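Local coordinates for hypothetical protein, IPT/TIG domain protein (Bacteroides ovatus, PDB 4HW6) that is of unknown function but, with an IPT/TIG domain joined to a six-bladed beta-propeller, probably serves as an auxiliary carbohydrate- or nutrient-binding protein, at residues 136-141 with 163-168; 179-184 with 208-213; 356-361 with 377-382. All blocks are in the same frame, centred on the assembly; numbering follows the deposited sequence.

Contact 1 of 3, residues 136-141 with 163-168; sequences GAFDNI and AFRHVD
Arg165 meets the rim of the Phe138 ring in a buried, largely water-mediated contact between the loop 136-141, which leads into strand 143-146, and strand 164-168 of the same antiparallel propeller sheet. The guanidinium turns one face to the phenyl edge: Arg165 NH1 lies 3.6 Å from Phe138 CD1, near the ring plane, and Phe138 CE1 sits over the guanidinium, offset toward its rim. The two planes stand 81° apart, so the flat cation meets ring CH groups and not the pi face. Bends at chi2 and chi3 (-60° and -61°) fold the arginine chain back to make this approach.

Three waters link the backbones and polar side chains of the two segments. Water 1, in the guanidinium plane, accepts from Arg165 NH1 (2.9 Å) and lies 2.7 Å from Ala137 O, to which it can donate, though other acceptors compete for its protons. Water 2 links Asp139 OD2 to the backbone N of Ala163, donating to the carboxylate at 2.8 Å. Water 3 donates to Ala163 O at 3.1 Å and takes a weak bond from the backbone N of Asn140.

Outside the two segments, Arg165 NH2 is held by the carbonyls of Leu128 and Val174, and NE by that of Asp175; the Phe138 ring also packs edge-to-face with Trp157. These bonds hold the guanidinium plane, and the phenyl edge packs against one face. With no carboxylate among these partners, its positive charge is probably stabilised by the negative ends of the carbonyl dipoles.

Contact 2 of 3, residues 179-184 with 208-213; sequences TNIGQC and GIYLFT
Ile181 packs against Tyr210 and Phe212, joining the loop that enters one four-stranded antiparallel propeller sheet to strand 207-212 of that sheet. The loop 179-184 leaves the preceding sheet after strand 173-177 and leads into strand 184-189; its apolar contact with 208-213 belongs to the passage from one propeller sheet to the next.

Along 208-213, Tyr210 is the first residue to touch the loop. Its CG stands anti to the carbonyl carbon (chi1 -72°), and the ring runs past Ile181 in the opposite direction to the isoleucine chain. Ile181 CG1 lies over the phenol face, 4.2 Å from the centroid of the Tyr210 ring and 26° off its normal, a CH-pi contact. Ile181 CD1 reaches nearer the ring's root, 3.6 Å from Tyr210 CD2. At the far end, Tyr210 OH makes a weak bond to water 4, which donates to Asn180 O, a weak, indirect link to the loop backbone.

Phe212 comes two residues later, again on the side facing the loop. It presents its edge: Ile181 CD1 approaches CE1 of Phe212 at 4.0 Å, near the ring plane, placing the methyl against both aromatic residues. An alanine in place of Ile181 would probably open a gap between the Tyr210 face and the Phe212 edge and leave both rings less firmly held. Lys177 adds a cation-pi contact to Phe212, and Arg221 binds the Thr179 carbonyl.

Thr179 meets the outer end of the phenylalanine, its O lying in the ring plane 3.9 Å from Phe212 CZ. The loop itself is pinned by an ST turn, in which Ile181 N donates to Thr179 OG1 at 3.0 Å with an N-H...O angle of 158°.

Contact 3 of 3, residues 356-361 with 377-382; sequences DFYFCD and TTYAGR
Tyr358 and Tyr379 form a T-shaped aromatic pair between strands 355-361 and 375-380. The edge of the Tyr358 ring points into the face of Tyr379, with centroids 5.1 Å apart and planes at 82°. Tyr358 CE2 stands 3.7 Å above the Tyr379 plane, over its centre, placing one aromatic C-H against the pi cloud. The torsions differ: Tyr358 CG lies beside its backbone N (chi1 -72°), whereas Tyr379 CG is turned opposite its own N (chi1 -179°), and the two side chains cross obliquely.

The closest approach within the pair is 3.8 Å, Tyr358 CE2 to Tyr379 CD2. This is a side-chain contact between non-adjacent strands of one sheet, with no hydrogen bond between the two segments.

In the backbone, Tyr379 and Ala380 both face Val367 in a classic beta bulge, an irregularity at the position of the tyrosine.

Strand 366-370 lies between the two strands in the five-stranded antiparallel sheet, so the tyrosines reach across it; Tyr358 also packs on Val369 and, on the other neighbouring strand 337-344, on Val343. Tyr379 touches Ile429 of strand 425-431, part of the adjoining propeller sheet.

Overall arrangement
The contacts follow one another along the chain, each closing before the next opens, and all lie in the beta-propeller part, on its sheets or the loops leading into them. Contacts 1 and 2 are neighbours, with centres about 16 Å apart: strand 173-177 pairs with strand 164-168 of contact 1 and then runs into the loop of contact 2, where Phe164 CD2 packs 3.5 Å from Thr179 CG2. Contact 3 lies about 22 Å from contact 1 and about 29 Å from contact 2, centre to centre, and touches neither. Contact 1 joins a loop to a strand of its own sheet, contact 2 an entering loop to the following sheet, and contact 3 two strands across a third.

Contact 1 of 3, residues 136-141 with 163-168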
ATOM      1  N   GLY A 136      -1.106 -20.242  -7.550  1.00 18.50           N
ATOM      2  CA  GLY A 136       0.122 -20.681  -6.885  1.00 17.52           C
ATOM      3  C   GLY A 136       0.601 -19.699  -5.845  1.00 18.10           C
ATOM      4  O   GLY A 136      -0.222 -19.078  -5.159  1.00 16.73           O
ATOM      5  N   ALA A 137       1.928 -19.551  -5.743  1.00 16.48           N
ATOM      6  CA  ALA A 137       2.560 -18.521  -4.951  1.00 15.86           C
ATOM      7  C   ALA A 137       3.739 -17.918  -5.724  1.00 16.10           C
ATOM      8  O   ALA A 137       4.026 -18.309  -6.872  1.00 16.53           O
ATOM      9  CB  ALA A 137       2.981 -19.056  -3.562  1.00 14.88           C
ATOM     10  N   PHE A 138       4.406 -16.959  -5.102  1.00 15.53           N
ATOM     11  CA  PHE A 138       5.300 -16.052  -5.820  1.00 15.46           C
ATOM     12  C   PHE A 138       6.763 -16.186  -5.414  1.00 16.99           C
ATOM     13  O   PHE A 138       7.094 -16.091  -4.229  1.00 17.40           O
ATOM     14  CB  PHE A 138       4.793 -14.628  -5.616  1.00 15.81           C
ATOM     15  CG  PHE A 138       3.330 -14.501  -5.921  1.00 15.34           C
ATOM     16  CD1 PHE A 138       2.860 -14.857  -7.179  1.00 16.06           C
ATOM     17  CD2 PHE A 138       2.425 -14.117  -4.952  1.00 17.10           C
ATOM     18  CE1 PHE A 138       1.513 -14.786  -7.472  1.00 18.53           C
ATOM     19  CE2 PHE A 138       1.082 -14.035  -5.243  1.00 16.66           C
ATOM     20  CZ  PHE A 138       0.619 -14.392  -6.502  1.00 18.11           C
ATOM     21  N   ASP A 139       7.634 -16.356  -6.404  1.00 17.86           N
ATOM     22  CA  ASP A 139       9.073 -16.541  -6.148  1.00 18.46           C
ATOM     23  C   ASP A 139       9.759 -15.310  -5.595  1.00 17.94           C
ATOM     24  O   ASP A 139      10.603 -15.429  -4.721  1.00 19.87           O
ATOM     25  CB  ASP A 139       9.818 -17.001  -7.406  1.00 19.89           C
ATOM     26  CG  ASP A 139       9.595 -18.463  -7.732  1.00 22.37           C
ATOM     27  OD1 ASP A 139       9.282 -19.292  -6.827  1.00 22.34           O
ATOM     28  OD2 ASP A 139       9.760 -18.792  -8.924  1.00 22.34           O
ATOM     29  N   ASN A 140       9.429 -14.126  -6.104  1.00 17.86           N
ATOM     30  CA  ASN A 140      10.171 -12.923  -5.731  1.00 17.34           C
ATOM     31  C   ASN A 140       9.376 -11.674  -6.027  1.00 19.24           C
ATOM     32  O   ASN A 140       9.283 -11.242  -7.190  1.00 20.06           O
ATOM     33  CB  ASN A 140      11.501 -12.893  -6.489  1.00 18.51           C
ATOM     34  CG  ASN A 140      12.448 -11.813  -5.999  1.00 18.78           C
ATOM     35  OD1 ASN A 140      12.131 -11.062  -5.086  1.00 21.63           O
ATOM     36  ND2 ASN A 140      13.634 -11.759  -6.599  1.00 18.60           N
ATOM     37  N   ILE A 141       8.824 -11.073  -4.982  1.00 15.65           N
ATOM     38  CA  ILE A 141       8.003  -9.879  -5.148  1.00 15.38           C
ATOM     39  C   ILE A 141       8.899  -8.651  -4.859  1.00 14.97           C
ATOM     40  O   ILE A 141       8.904  -8.100  -3.762  1.00 16.00           O
ATOM     41  CB  ILE A 141       6.756  -9.920  -4.233  1.00 15.20           C
ATOM     42  CG1 ILE A 141       6.037 -11.279  -4.298  1.00 19.14           C
ATOM     43  CG2 ILE A 141       5.779  -8.823  -4.654  1.00 14.59           C
ATOM     44  CD1 ILE A 141       5.089 -11.511  -3.119  1.00 16.94           C
ATOM     45  N   ALA A 163       9.784 -14.499 -12.026  1.00 15.43           N
ATOM     46  CA  ALA A 163       8.733 -13.977 -12.890  1.00 15.95           C
ATOM     47  C   ALA A 163       8.317 -12.560 -12.531  1.00 16.47           C
ATOM     48  O   ALA A 163       8.234 -12.181 -11.357  1.00 16.92           O
ATOM     49  CB  ALA A 163       7.500 -14.876 -12.876  1.00 14.40           C
ATOM     50  N   PHE A 164       8.020 -11.829 -13.597  1.00 15.74           N
ATOM     51  CA  PHE A 164       7.347 -10.539 -13.590  1.00 15.36           C
ATOM     52  C   PHE A 164       5.841 -10.822 -13.552  1.00 15.43           C
ATOM     53  O   PHE A 164       5.332 -11.599 -14.367  1.00 15.67           O
ATOM     54  CB  PHE A 164       7.716  -9.859 -14.897  1.00 15.77           C
ATOM     55  CG  PHE A 164       7.406  -8.395 -14.955  1.00 18.41           C
ATOM     56  CD1 PHE A 164       6.106  -7.934 -14.919  1.00 19.86           C
ATOM     57  CD2 PHE A 164       8.428  -7.491 -15.109  1.00 19.02           C
ATOM     58  CE1 PHE A 164       5.844  -6.577 -15.010  1.00 20.39           C
ATOM     59  CE2 PHE A 164       8.171  -6.133 -15.199  1.00 21.08           C
ATOM     60  CZ  PHE A 164       6.878  -5.683 -15.149  1.00 20.31           C
ATOM     61  N   ARG A 165       5.137 -10.241 -12.599  1.00 14.20           N
ATOM     62  CA  ARG A 165       3.708 -10.566 -12.442  1.00 15.20           C
ATOM     63  C   ARG A 165       2.805  -9.356 -12.643  1.00 15.61           C
ATOM     64  O   ARG A 165       3.228  -8.201 -12.467  1.00 15.38           O
ATOM     65  CB  ARG A 165       3.431 -11.178 -11.058  1.00 15.65           C
ATOM     66  CG  ARG A 165       4.301 -12.385 -10.697  1.00 16.31           C
ATOM     67  CD  ARG A 165       4.141 -13.545 -11.654  1.00 16.74           C
ATOM     68  NE  ARG A 165       2.778 -14.080 -11.697  1.00 15.69           N
ATOM     69  CZ  ARG A 165       2.389 -15.256 -11.184  1.00 15.95           C
ATOM     70  NH1 ARG A 165       3.240 -16.055 -10.541  1.00 15.69           N
ATOM     71  NH2 ARG A 165       1.119 -15.628 -11.290  1.00 16.45           N
ATOM     72  N   HIS A 166       1.566  -9.653 -13.004  1.00 15.50           N
ATOM     73  CA  HIS A 166       0.534  -8.627 -13.259  1.00 16.43           C
ATOM     74  C   HIS A 166      -0.748  -9.028 -12.540  1.00 16.30           C
ATOM     75  O   HIS A 166      -1.380 -10.020 -12.905  1.00 17.73           O
ATOM     76  CB  HIS A 166       0.294  -8.520 -14.743  1.00 17.77           C
ATOM     77  CG  HIS A 166      -0.902  -7.704 -15.120  1.00 19.39           C
ATOM     78  ND1 HIS A 166      -1.610  -7.934 -16.279  1.00 21.96           N
ATOM     79  CD2 HIS A 166      -1.520  -6.670 -14.500  1.00 20.13           C
ATOM     80  CE1 HIS A 166      -2.613  -7.072 -16.361  1.00 23.65           C
ATOM     81  NE2 HIS A 166      -2.588  -6.296 -15.290  1.00 21.28           N
ATOM     82  N   VAL A 167      -1.115  -8.235 -11.546  1.00 16.47           N
ATOM     83  CA  VAL A 167      -2.346  -8.412 -10.824  1.00 16.34           C
ATOM     84  C   VAL A 167      -3.411  -7.564 -11.527  1.00 17.52           C
ATOM     85  O   VAL A 167      -3.317  -6.336 -11.551  1.00 17.89           O
ATOM     86  CB  VAL A 167      -2.216  -7.999  -9.348  1.00 16.76           C
ATOM     87  CG1 VAL A 167      -3.538  -8.170  -8.639  1.00 17.23           C
ATOM     88  CG2 VAL A 167      -1.117  -8.800  -8.629  1.00 16.73           C
ATOM     89  N   ASP A 168      -4.405  -8.239 -12.090  1.00 18.03           N
ATOM     90  CA  ASP A 168      -5.509  -7.639 -12.852  1.00 20.10           C
ATOM     91  C   ASP A 168      -6.766  -7.700 -11.994  1.00 20.20           C
ATOM     92  O   ASP A 168      -7.399  -8.750 -11.868  1.00 20.62           O
ATOM     93  CB  ASP A 168      -5.674  -8.432 -14.148  1.00 23.22           C
ATOM     94  CG  ASP A 168      -6.827  -7.966 -15.024  1.00 27.27           C
ATOM     95  OD1 ASP A 168      -7.702  -7.182 -14.597  1.00 27.52           O
ATOM     96  OD2 ASP A 168      -6.874  -8.453 -16.164  1.00 31.59           O
TER
HETATM   97  O   HOH W   1       2.368 -18.334  -9.051  1.00 15.06           O
HETATM   98  O   HOH W   2       8.765 -16.982 -10.779  1.00 18.38           O
HETATM   99  O   HOH W   3       7.350 -13.257  -8.549  1.00 24.54           O

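Contact 2 of 3, residues 179-184 with 208-213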
ATOM      1  N   THR A 179       8.956 -10.966 -20.355  1.00 21.75           N
ATOM      2  CA  THR A 179       9.745  -9.757 -20.584  1.00 19.50           C
ATOM      3  C   THR A 179      10.957 -10.020 -21.465  1.00 20.25           C
ATOM      4  O   THR A 179      11.462  -9.099 -22.084  1.00 21.42           O
ATOM      5  CB  THR A 179      10.304  -9.200 -19.260  1.00 19.90           C
ATOM      6  OG1 THR A 179      11.153 -10.194 -18.675  1.00 18.18           O
ATOM      7  CG2 THR A 179       9.166  -8.827 -18.282  1.00 19.16           C
ATOM      8  N   ASN A 180      11.455 -11.259 -21.464  1.00 21.18           N
ATOM      9  CA  ASN A 180      12.748 -11.605 -22.056  1.00 21.97           C
ATOM     10  C   ASN A 180      13.894 -10.744 -21.517  1.00 22.63           C
ATOM     11  O   ASN A 180      14.880 -10.461 -22.214  1.00 21.92           O
ATOM     12  CB  ASN A 180      12.692 -11.561 -23.591  1.00 25.09           C
ATOM     13  CG  ASN A 180      11.834 -12.662 -24.175  1.00 28.23           C
ATOM     14  OD1 ASN A 180      10.984 -12.417 -25.029  1.00 32.89           O
ATOM     15  ND2 ASN A 180      12.023 -13.868 -23.690  1.00 24.31           N
ATOM     16  N   ILE A 181      13.751 -10.346 -20.260  1.00 18.54           N
ATOM     17  CA  ILE A 181      14.775  -9.636 -19.531  1.00 19.09           C
ATOM     18  C   ILE A 181      15.229 -10.557 -18.404  1.00 20.77           C
ATOM     19  O   ILE A 181      14.406 -11.031 -17.622  1.00 19.43           O
ATOM     20  CB  ILE A 181      14.181  -8.339 -18.942  1.00 17.40           C
ATOM     21  CG1 ILE A 181      13.783  -7.371 -20.060  1.00 18.02           C
ATOM     22  CG2 ILE A 181      15.144  -7.679 -17.952  1.00 18.27           C
ATOM     23  CD1 ILE A 181      12.974  -6.164 -19.596  1.00 18.23           C
ATOM     24  N   GLY A 182      16.535 -10.807 -18.312  1.00 21.19           N
ATOM     25  CA  GLY A 182      17.072 -11.770 -17.351  1.00 20.07           C
ATOM     26  C   GLY A 182      17.014 -11.376 -15.899  1.00 18.68           C
ATOM     27  O   GLY A 182      16.888 -12.238 -15.037  1.00 18.19           O
ATOM     28  N   GLN A 183      17.116 -10.085 -15.603  1.00 17.58           N
ATOM     29  CA  GLN A 183      17.162  -9.643 -14.202  1.00 17.04           C
ATOM     30  C   GLN A 183      16.456  -8.316 -14.028  1.00 18.65           C
ATOM     31  O   GLN A 183      17.066  -7.255 -14.126  1.00 18.77           O
ATOM     32  CB  GLN A 183      18.592  -9.605 -13.679  1.00 17.69           C
ATOM     33  CG  GLN A 183      18.675  -9.524 -12.154  1.00 21.54           C
ATOM     34  CD  GLN A 183      20.037  -9.963 -11.633  1.00 30.29           C
ATOM     35  OE1 GLN A 183      21.081  -9.410 -12.008  1.00 34.83           O
ATOM     36  NE2 GLN A 183      20.038 -10.960 -10.784  1.00 34.75           N
ATOM     37  N   CYS A 184      15.151  -8.395 -13.795  1.00 15.95           N
ATOM     38  CA  CYS A 184      14.318  -7.188 -13.746  1.00 15.34           C
ATOM     39  C   CYS A 184      14.444  -6.549 -12.376  1.00 15.27           C
ATOM     40  O   CYS A 184      13.922  -7.089 -11.384  1.00 13.16           O
ATOM     41  CB  CYS A 184      12.848  -7.508 -14.022  1.00 18.00           C
ATOM     42  SG  CYS A 184      12.500  -8.119 -15.676  1.00 20.02           S
ATOM     43  N   GLY A 208      20.245  -1.464 -20.526  1.00 16.45           N
ATOM     44  CA  GLY A 208      19.931  -1.491 -19.118  1.00 15.42           C
ATOM     45  C   GLY A 208      18.538  -1.011 -18.762  1.00 15.20           C
ATOM     46  O   GLY A 208      18.032  -1.336 -17.677  1.00 16.40           O
ATOM     47  N   ILE A 209      17.925  -0.237 -19.647  1.00 15.39           N
ATOM     48  CA  ILE A 209      16.590   0.279 -19.398  1.00 14.82           C
ATOM     49  C   ILE A 209      15.769  -0.001 -20.651  1.00 15.22           C
ATOM     50  O   ILE A 209      16.144   0.386 -21.762  1.00 17.14           O
ATOM     51  CB  ILE A 209      16.563   1.775 -19.052  1.00 16.30           C
ATOM     52  CG1 ILE A 209      17.558   2.092 -17.942  1.00 16.50           C
ATOM     53  CG2 ILE A 209      15.141   2.177 -18.669  1.00 17.13           C
ATOM     54  CD1 ILE A 209      17.568   3.556 -17.519  1.00 17.59           C
ATOM     55  N   TYR A 210      14.685  -0.731 -20.447  1.00 14.25           N
ATOM     56  CA  TYR A 210      13.761  -1.120 -21.494  1.00 15.29           C
ATOM     57  C   TYR A 210      12.441  -0.399 -21.303  1.00 16.15           C
ATOM     58  O   TYR A 210      12.145   0.065 -20.189  1.00 15.43           O
ATOM     59  CB  TYR A 210      13.492  -2.609 -21.438  1.00 15.90           C
ATOM     60  CG  TYR A 210      14.626  -3.490 -21.874  1.00 16.63           C
ATOM     61  CD1 TYR A 210      14.795  -3.804 -23.224  1.00 18.15           C
ATOM     62  CD2 TYR A 210      15.532  -4.009 -20.954  1.00 15.95           C
ATOM     63  CE1 TYR A 210      15.817  -4.617 -23.654  1.00 18.73           C
ATOM     64  CE2 TYR A 210      16.572  -4.845 -21.384  1.00 17.11           C
ATOM     65  CZ  TYR A 210      16.696  -5.153 -22.731  1.00 18.43           C
ATOM     66  OH  TYR A 210      17.714  -5.975 -23.228  1.00 18.61           O
ATOM     67  N   LEU A 211      11.673  -0.306 -22.386  1.00 17.37           N
ATOM     68  CA  LEU A 211      10.333   0.276 -22.351  0.50 18.77           C
ATOM     69  C   LEU A 211       9.340  -0.687 -22.988  1.00 19.25           C
ATOM     70  O   LEU A 211       9.626  -1.264 -24.046  1.00 20.92           O
ATOM     71  CB  LEU A 211      10.348   1.611 -23.102  0.50 19.52           C
ATOM     72  CG  LEU A 211       9.065   2.446 -23.146  0.50 20.36           C
ATOM     73  CD1 LEU A 211       9.402   3.935 -23.149  0.50 20.24           C
ATOM     74  CD2 LEU A 211       8.237   2.087 -24.370  0.50 19.42           C
ATOM     75  N   PHE A 212       8.163  -0.848 -22.365  1.00 18.75           N
ATOM     76  CA  PHE A 212       7.052  -1.575 -22.983  1.00 18.42           C
ATOM     77  C   PHE A 212       5.954  -0.552 -23.252  1.00 20.24           C
ATOM     78  O   PHE A 212       5.529   0.172 -22.339  1.00 18.78           O
ATOM     79  CB  PHE A 212       6.524  -2.693 -22.082  1.00 18.71           C
ATOM     80  CG  PHE A 212       7.509  -3.808 -21.857  1.00 19.32           C
ATOM     81  CD1 PHE A 212       8.496  -3.702 -20.858  1.00 19.73           C
ATOM     82  CD2 PHE A 212       7.471  -4.945 -22.626  1.00 19.94           C
ATOM     83  CE1 PHE A 212       9.415  -4.717 -20.670  1.00 19.92           C
ATOM     84  CE2 PHE A 212       8.395  -5.971 -22.434  1.00 20.79           C
ATOM     85  CZ  PHE A 212       9.362  -5.853 -21.464  1.00 19.72           C
ATOM     86  N   THR A 213       5.502  -0.466 -24.501  1.00 19.96           N
ATOM     87  CA  THR A 213       4.652   0.663 -24.897  1.00 21.82           C
ATOM     88  C   THR A 213       3.204   0.464 -24.470  1.00 22.68           C
ATOM     89  O   THR A 213       2.620  -0.601 -24.664  1.00 23.03           O
ATOM     90  CB  THR A 213       4.681   0.917 -26.418  1.00 23.50           C
ATOM     91  OG1 THR A 213       4.103  -0.196 -27.099  1.00 24.52           O
ATOM     92  CG2 THR A 213       6.104   1.128 -26.915  1.00 23.51           C
TER
HETATM   93  O   HOH W   4      17.504  -9.356 -22.812  1.00 39.53           O

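Contact 3 of 3, residues 356-361 with 377-382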
ATOM      1  N   ASP A 356       3.661  10.966   4.357  1.00 14.81           N
ATOM      2  CA  ASP A 356       4.574  10.087   5.036  1.00 15.11           C
ATOM      3  C   ASP A 356       5.207   9.146   3.999  1.00 15.44           C
ATOM      4  O   ASP A 356       4.647   8.924   2.929  1.00 15.48           O
ATOM      5  CB  ASP A 356       3.840   9.252   6.088  1.00 16.14           C
ATOM      6  CG  ASP A 356       3.662   9.970   7.415  1.00 17.47           C
ATOM      7  OD1 ASP A 356       4.513  10.791   7.806  1.00 18.60           O
ATOM      8  OD2 ASP A 356       2.659   9.678   8.115  1.00 19.84           O
ATOM      9  N   PHE A 357       6.371   8.602   4.328  1.00 14.28           N
ATOM     10  CA  PHE A 357       7.099   7.676   3.466  1.00 13.65           C
ATOM     11  C   PHE A 357       7.094   6.290   4.141  1.00 13.35           C
ATOM     12  O   PHE A 357       7.790   6.073   5.145  1.00 14.02           O
ATOM     13  CB  PHE A 357       8.524   8.182   3.236  1.00 13.77           C
ATOM     14  CG  PHE A 357       9.291   7.412   2.181  1.00 12.36           C
ATOM     15  CD1 PHE A 357       8.895   7.470   0.831  1.00 13.10           C
ATOM     16  CD2 PHE A 357      10.422   6.675   2.517  1.00 12.96           C
ATOM     17  CE1 PHE A 357       9.615   6.789  -0.149  1.00 13.15           C
ATOM     18  CE2 PHE A 357      11.136   6.007   1.539  1.00 11.98           C
ATOM     19  CZ  PHE A 357      10.732   6.073   0.214  1.00 12.34           C
ATOM     20  N   TYR A 358       6.302   5.365   3.595  1.00 13.51           N
ATOM     21  CA  TYR A 358       6.229   3.986   4.104  1.00 13.35           C
ATOM     22  C   TYR A 358       7.182   3.119   3.338  1.00 13.78           C
ATOM     23  O   TYR A 358       7.195   3.133   2.107  1.00 13.83           O
ATOM     24  CB  TYR A 358       4.815   3.413   3.951  1.00 13.40           C
ATOM     25  CG  TYR A 358       3.819   4.009   4.903  1.00 14.74           C
ATOM     26  CD1 TYR A 358       3.305   5.301   4.723  1.00 16.79           C
ATOM     27  CD2 TYR A 358       3.340   3.260   5.968  1.00 14.98           C
ATOM     28  CE1 TYR A 358       2.384   5.827   5.608  1.00 15.82           C
ATOM     29  CE2 TYR A 358       2.453   3.785   6.878  1.00 16.12           C
ATOM     30  CZ  TYR A 358       1.968   5.048   6.690  1.00 17.85           C
ATOM     31  OH  TYR A 358       1.078   5.489   7.604  1.00 19.90           O
ATOM     32  N   PHE A 359       7.995   2.353   4.050  1.00 12.06           N
ATOM     33  CA  PHE A 359       8.937   1.482   3.411  1.00 11.81           C
ATOM     34  C   PHE A 359       9.072   0.137   4.073  1.00 13.63           C
ATOM     35  O   PHE A 359       8.831  -0.029   5.284  1.00 13.16           O
ATOM     36  CB  PHE A 359      10.323   2.150   3.270  1.00 11.85           C
ATOM     37  CG  PHE A 359      11.009   2.459   4.578  1.00 11.69           C
ATOM     38  CD1 PHE A 359      10.704   3.594   5.308  1.00 13.08           C
ATOM     39  CD2 PHE A 359      11.987   1.611   5.078  1.00 11.76           C
ATOM     40  CE1 PHE A 359      11.340   3.861   6.519  1.00 13.07           C
ATOM     41  CE2 PHE A 359      12.632   1.885   6.273  1.00 11.75           C
ATOM     42  CZ  PHE A 359      12.311   3.005   6.995  1.00 12.80           C
ATOM     43  N   CYS A 360       9.463  -0.846   3.251  1.00 13.26           N
ATOM     44  CA  CYS A 360       9.736  -2.178   3.758  1.00 12.76           C
ATOM     45  C   CYS A 360      11.192  -2.268   4.223  1.00 13.05           C
ATOM     46  O   CYS A 360      12.105  -1.929   3.481  1.00 14.55           O
ATOM     47  CB  CYS A 360       9.481  -3.198   2.665  1.00 14.22           C
ATOM     48  SG  CYS A 360       7.712  -3.365   2.367  1.00 17.83           S
ATOM     49  N   ASP A 361      11.380  -2.682   5.467  1.00 13.05           N
ATOM     50  CA  ASP A 361      12.702  -2.829   6.061  1.00 13.67           C
ATOM     51  C   ASP A 361      12.888  -4.342   6.071  1.00 13.65           C
ATOM     52  O   ASP A 361      12.449  -5.025   6.980  1.00 15.24           O
ATOM     53  CB  ASP A 361      12.703  -2.196   7.451  1.00 13.20           C
ATOM     54  CG  ASP A 361      14.083  -1.697   7.906  1.00 16.52           C
ATOM     55  OD1 ASP A 361      14.856  -1.140   7.085  1.00 16.39           O
ATOM     56  OD2 ASP A 361      14.368  -1.829   9.120  1.00 15.32           O
ATOM     57  N   THR A 377       9.394   5.339  12.563  1.00 14.78           N
ATOM     58  CA  THR A 377       8.589   4.523  13.487  1.00 16.69           C
ATOM     59  C   THR A 377       8.236   3.216  12.778  1.00 15.83           C
ATOM     60  O   THR A 377       8.289   3.154  11.554  1.00 17.85           O
ATOM     61  CB  THR A 377       7.301   5.244  13.898  1.00 20.79           C
ATOM     62  OG1 THR A 377       6.542   5.517  12.713  1.00 25.75           O
ATOM     63  CG2 THR A 377       7.622   6.547  14.652  1.00 20.30           C
ATOM     64  N   THR A 378       7.966   2.167  13.531  1.00 15.11           N
ATOM     65  CA  THR A 378       7.592   0.885  12.944  1.00 14.61           C
ATOM     66  C   THR A 378       6.061   0.774  12.835  1.00 16.39           C
ATOM     67  O   THR A 378       5.356   0.974  13.804  1.00 16.74           O
ATOM     68  CB  THR A 378       8.231  -0.266  13.730  1.00 16.19           C
ATOM     69  OG1 THR A 378       9.664  -0.135  13.610  1.00 16.18           O
ATOM     70  CG2 THR A 378       7.779  -1.645  13.158  1.00 16.32           C
ATOM     71  N   TYR A 379       5.564   0.541  11.630  1.00 13.88           N
ATOM     72  CA  TYR A 379       4.128   0.452  11.394  1.00 14.90           C
ATOM     73  C   TYR A 379       3.572  -0.962  11.584  1.00 14.43           C
ATOM     74  O   TYR A 379       2.490  -1.118  12.187  1.00 14.95           O
ATOM     75  CB  TYR A 379       3.837   0.944   9.986  1.00 15.35           C
ATOM     76  CG  TYR A 379       2.399   0.972   9.522  1.00 15.35           C
ATOM     77  CD1 TYR A 379       1.413   1.747  10.176  1.00 18.40           C
ATOM     78  CD2 TYR A 379       2.023   0.276   8.390  1.00 17.92           C
ATOM     79  CE1 TYR A 379       0.105   1.798   9.696  1.00 19.65           C
ATOM     80  CE2 TYR A 379       0.725   0.318   7.911  1.00 17.37           C
ATOM     81  CZ  TYR A 379      -0.227   1.058   8.561  1.00 20.36           C
ATOM     82  OH  TYR A 379      -1.505   1.068   8.047  1.00 22.82           O
ATOM     83  N   ALA A 380       4.297  -1.975  11.098  1.00 13.82           N
ATOM     84  CA  ALA A 380       3.829  -3.360  11.163  1.00 13.20           C
ATOM     85  C   ALA A 380       4.980  -4.361  11.217  1.00 13.29           C
ATOM     86  O   ALA A 380       6.031  -4.136  10.599  1.00 12.34           O
ATOM     87  CB  ALA A 380       2.903  -3.648   9.966  1.00 13.48           C
ATOM     88  N   GLY A 381       4.756  -5.468  11.924  1.00 12.99           N
ATOM     89  CA  GLY A 381       5.711  -6.578  11.993  1.00 12.89           C
ATOM     90  C   GLY A 381       6.296  -6.754  13.368  1.00 13.55           C
ATOM     91  O   GLY A 381       6.044  -5.939  14.263  1.00 15.53           O
ATOM     92  N   ARG A 382       7.063  -7.832  13.522  1.00 12.91           N
ATOM     93  CA  ARG A 382       7.748  -8.204  14.763  1.00 14.50           C
ATOM     94  C   ARG A 382       6.754  -8.427  15.930  1.00 14.44           C
ATOM     95  O   ARG A 382       7.044  -8.135  17.098  1.00 16.57           O
ATOM     96  CB  ARG A 382       8.821  -7.169  15.116  1.00 15.02           C
ATOM     97  CG  ARG A 382       9.875  -7.022  14.032  1.00 17.22           C
ATOM     98  CD  ARG A 382      10.871  -5.954  14.392  1.00 19.37           C
ATOM     99  NE  ARG A 382      11.818  -6.373  15.415  1.00 20.84           N
ATOM    100  CZ  ARG A 382      13.006  -6.932  15.158  1.00 22.76           C
ATOM    101  NH1 ARG A 382      13.353  -7.227  13.912  1.00 19.66           N
ATOM    102  NH2 ARG A 382      13.826  -7.245  16.161  1.00 21.31           N
TER